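Local coordinates for protein CLPV1 (Pseudomonas aeruginosa, PDB 4UQW) that is a ClpV-type AAA+ chaperone of bacterial type VI secretion, whose N-terminal domain, the part described here, probably helps recruit the sheath for disassembly, at residues L50-D54 with L55-V59; T149-F152 with D153-G157. All coordinates share one frame; numbering follows the deposited sequence.

In the fold
Contact 1 is the start of helix 54-61 and contact 2 the turn from helix 145-150 into the short helix 152-156; their centres lie about 12 Å apart, on the same side of the chain's centre. Although about ninety residues separate them in sequence, they touch: Gln57 CB lies 3.3 Å from Tyr155 O, and Asp54 OD1 is 3.8 Å from Val156 CB. Asp54 links contact 1 to two other parts of the chain: its carboxylate forms a salt bridge with Arg115 and hydrogen bonds with Gly117 N and Ser159 OG, and its backbone N bonds Glu161. The benzamidine seen in this structure is held by Arg8, Phe12, Tyr20 and Leu90, none of which belongs to either contact.

Contact 1: L50-D54 with L55-V59; sequences LPDSD and LHQIV
The backbone turns from an extended Asp52-Ser53 into helix 54-61, where Gln57 N bonds Ser53 O and Ile58 N bonds Asp54 O in the first turns, with 5.2 Å between Ser53 CA and His56 CA. The His56 ring folds back against the preceding loop, and its two ring nitrogens meet oxygens there. ND1 lies 2.6 Å from Ser53 OG, a short hydrogen bond at the ring edge and in its plane whose donor is not settled, while NE2 makes a weak, bent bond to Leu50 O (2.8 Å, 122° at the hydrogen). Over one face sits Asp52 CA, 3.7 Å from the ring centroid and 8° off its normal, a CH-pi contact. Ser53 is the N-cap residue of this helix; with OG between backbone N and carbonyl carbon, its hydroxyl faces the first turn, 3.1 Å from Leu55 N. Asp52 OD1 accepts a nearly straight bond from Gln57 NE2 (2.9 Å, 171°) on its syn side, the carboxylate and amide planes almost perpendicular. Gln57 CG passes 3.5 Å from Ser53 O, and the bend at chi2 then brings NE2 to Asp52 OD1. The same OD1 takes a weak bond from Ser53 N.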
# COMPACT_ATOMS: atom_id res chain seq x y z
N LEU A 50 10.70 6.14 -3.29
CA LEU A 50 10.64 7.59 -3.22
C LEU A 50 11.56 8.11 -2.10
O LEU A 50 11.98 7.34 -1.23
CB LEU A 50 9.19 8.03 -2.94
CG LEU A 50 8.15 7.56 -3.96
CD1 LEU A 50 6.77 7.90 -3.37
CD2 LEU A 50 8.34 8.37 -5.26
N PRO A 51 11.86 9.39 -2.12
CA PRO A 51 12.69 9.93 -1.05
C PRO A 51 12.07 9.81 0.35
O PRO A 51 12.79 9.61 1.35
CB PRO A 51 12.81 11.41 -1.42
CG PRO A 51 12.56 11.45 -2.89
CD PRO A 51 11.51 10.40 -3.14
N ASP A 52 10.74 9.91 0.41
CA ASP A 52 10.02 9.87 1.69
C ASP A 52 8.55 9.63 1.43
O ASP A 52 8.06 9.83 0.30
CB ASP A 52 10.25 11.18 2.46
CG ASP A 52 9.95 11.07 3.95
OD1 ASP A 52 9.90 9.97 4.53
OD2 ASP A 52 9.79 12.16 4.58
N SER A 53 7.84 9.22 2.47
CA SER A 53 6.42 8.92 2.42
C SER A 53 5.92 8.59 3.82
O SER A 53 6.74 8.43 4.73
CB SER A 53 6.10 7.73 1.51
OG SER A 53 6.59 6.53 2.14
N ASP A 54 4.61 8.43 3.98
CA ASP A 54 4.11 7.95 5.27
C ASP A 54 4.69 6.57 5.57
O ASP A 54 4.98 6.26 6.72
CB ASP A 54 2.59 7.75 5.28
CG ASP A 54 1.82 9.02 5.20
OD1 ASP A 54 2.41 10.12 5.36
OD2 ASP A 54 0.60 8.87 5.04
N LEU A 55 4.80 5.72 4.54
CA LEU A 55 5.31 4.38 4.77
C LEU A 55 6.76 4.42 5.31
O LEU A 55 7.13 3.65 6.23
CB LEU A 55 5.22 3.56 3.44
CG LEU A 55 5.62 2.11 3.57
CD1 LEU A 55 4.80 1.33 4.64
CD2 LEU A 55 5.32 1.46 2.21
N HIS A 56 7.63 5.28 4.74
CA HIS A 56 8.97 5.41 5.26
C HIS A 56 8.97 5.74 6.73
O HIS A 56 9.77 5.19 7.52
CB HIS A 56 9.78 6.52 4.57
CG HIS A 56 10.14 6.28 3.13
ND1 HIS A 56 9.22 6.26 2.10
CD2 HIS A 56 11.37 6.18 2.54
CE1 HIS A 56 9.85 6.14 0.94
NE2 HIS A 56 11.15 6.08 1.18
N GLN A 57 8.16 6.74 7.09
CA GLN A 57 8.16 7.21 8.46
C GLN A 57 7.55 6.21 9.41
O GLN A 57 8.04 6.08 10.53
CB GLN A 57 7.40 8.56 8.53
CG GLN A 57 8.16 9.61 7.71
CD GLN A 57 9.58 9.83 8.26
OE1 GLN A 57 9.78 9.90 9.46
NE2 GLN A 57 10.56 9.86 7.37
N ILE A 58 6.47 5.54 8.99
CA ILE A 58 5.86 4.50 9.82
C ILE A 58 6.85 3.36 10.05
O ILE A 58 6.95 2.86 11.17
CB ILE A 58 4.58 4.01 9.15
CG1 ILE A 58 3.49 5.09 9.27
CG2 ILE A 58 4.08 2.70 9.79
CD1 ILE A 58 2.25 4.82 8.35
N VAL A 59 7.62 3.01 9.03
CA VAL A 59 8.64 1.95 9.19
C VAL A 59 9.62 2.41 10.27
O VAL A 59 9.97 1.63 11.19
CB VAL A 59 9.34 1.66 7.83
CG1 VAL A 59 10.73 1.01 7.97
CG2 VAL A 59 8.40 0.79 6.98

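Contact 2: T149-F152 with D153-G157; sequences TERF and DEYVG
On one face of the Phe152 ring lies Val156 CG1, 3.9 Å from the centroid and 22° off the normal, a CH-pi contact displaced toward the rim at CZ; at the ring edge, in its plane, is Asp153 OD1. The Arg151 guanidinium takes Tyr155 CE1 over one face, 3.7 Å above its plane, but the two planes stand 84° apart, so the tyrosine presents its rim rather than stacking flat. The Tyr155 ring in turn has Arg151 O at its edge, 3.2 Å from CD1. Beside it, the Arg151 and Glu154 chains run side by side in the same direction, joined by a salt bridge, Arg151 NH1 to Glu154 OE1 at 3.3 Å, whose hydrogen bond is weak, with the carboxylate nearly perpendicular to the guanidinium. The bend at chi3 brings the guanidinium alongside the Glu154 carboxylate and the Tyr155 ring. Arg151 is the first residue to leave helix 145-150 and also the N-cap of helix 152-156, so a single residue forms the joint between the two helices. The new helix starts with Tyr155 N bonded to Arg151 O and Val156 N to Phe152 O. The buried Phe152 ring, CG anti to the backbone N (chi1 -173°), meets the rings of Phe109 and Tyr118 and the side chain of Ile121.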
# COMPACT_ATOMS: atom_id res chain seq x y z
N THR A 149 -3.15 4.49 14.88
CA THR A 149 -4.36 5.30 14.83
C THR A 149 -4.33 6.39 15.92
O THR A 149 -4.72 7.52 15.68
CB THR A 149 -5.65 4.44 14.97
OG1 THR A 149 -5.62 3.69 16.21
CG2 THR A 149 -5.78 3.48 13.78
N GLU A 150 -3.88 6.06 17.12
CA GLU A 150 -3.92 7.06 18.17
C GLU A 150 -2.82 8.10 18.05
O GLU A 150 -2.97 9.22 18.58
CB GLU A 150 -3.84 6.33 19.51
CG GLU A 150 -5.06 5.47 19.74
CD GLU A 150 -6.11 6.16 20.61
OE1 GLU A 150 -5.72 6.98 21.48
OE2 GLU A 150 -7.32 5.91 20.40
N ARG A 151 -1.72 7.74 17.41
CA ARG A 151 -0.51 8.57 17.40
C ARG A 151 -0.05 8.80 15.93
O ARG A 151 1.14 8.90 15.67
CB ARG A 151 0.61 7.92 18.24
CG ARG A 151 0.16 7.86 19.74
CD ARG A 151 1.26 7.47 20.73
NE ARG A 151 1.74 6.12 20.51
CZ ARG A 151 3.02 5.77 20.48
NH1 ARG A 151 3.97 6.70 20.67
NH2 ARG A 151 3.37 4.50 20.26
N PHE A 152 -1.04 8.88 15.05
CA PHE A 152 -0.75 8.94 13.60
C PHE A 152 0.26 10.05 13.27
O PHE A 152 1.24 9.83 12.52
CB PHE A 152 -2.05 9.16 12.83
CG PHE A 152 -1.86 9.06 11.33
CD1 PHE A 152 -1.77 7.81 10.69
CD2 PHE A 152 -1.72 10.22 10.57
CE1 PHE A 152 -1.57 7.72 9.27
CE2 PHE A 152 -1.51 10.15 9.18
CZ PHE A 152 -1.43 8.92 8.52
N ASP A 153 0.04 11.25 13.78
CA ASP A 153 0.94 12.36 13.42
C ASP A 153 2.34 12.11 13.90
O ASP A 153 3.32 12.49 13.22
CB ASP A 153 0.42 13.69 14.01
CG ASP A 153 -0.80 14.21 13.26
OD1 ASP A 153 -1.36 13.50 12.38
OD2 ASP A 153 -1.21 15.35 13.54
N GLU A 154 2.48 11.49 15.08
CA GLU A 154 3.81 11.16 15.57
C GLU A 154 4.48 10.14 14.62
O GLU A 154 5.69 10.20 14.38
CB GLU A 154 3.72 10.58 16.97
CG GLU A 154 5.08 10.22 17.52
CD GLU A 154 5.02 9.72 18.97
OE1 GLU A 154 3.96 9.83 19.62
OE2 GLU A 154 6.05 9.24 19.46
N TYR A 155 3.70 9.17 14.14
CA TYR A 155 4.29 8.16 13.26
C TYR A 155 4.67 8.72 11.90
O TYR A 155 5.69 8.30 11.34
CB TYR A 155 3.35 6.92 13.13
CG TYR A 155 3.55 5.97 14.28
CD1 TYR A 155 3.03 6.27 15.54
CD2 TYR A 155 4.27 4.79 14.12
CE1 TYR A 155 3.26 5.43 16.62
CE2 TYR A 155 4.46 3.93 15.20
CZ TYR A 155 3.96 4.25 16.43
OH TYR A 155 4.17 3.41 17.50
N VAL A 156 3.92 9.68 11.35
CA VAL A 156 4.25 10.07 9.99
C VAL A 156 5.18 11.29 9.94
O VAL A 156 5.68 11.59 8.86
CB VAL A 156 3.03 10.31 9.10
CG1 VAL A 156 2.17 9.02 8.99
CG2 VAL A 156 2.15 11.50 9.63
N GLY A 157 5.41 11.96 11.07
CA GLY A 157 6.44 13.00 11.13
C GLY A 157 6.28 14.07 10.06
O GLY A 157 5.22 14.68 9.93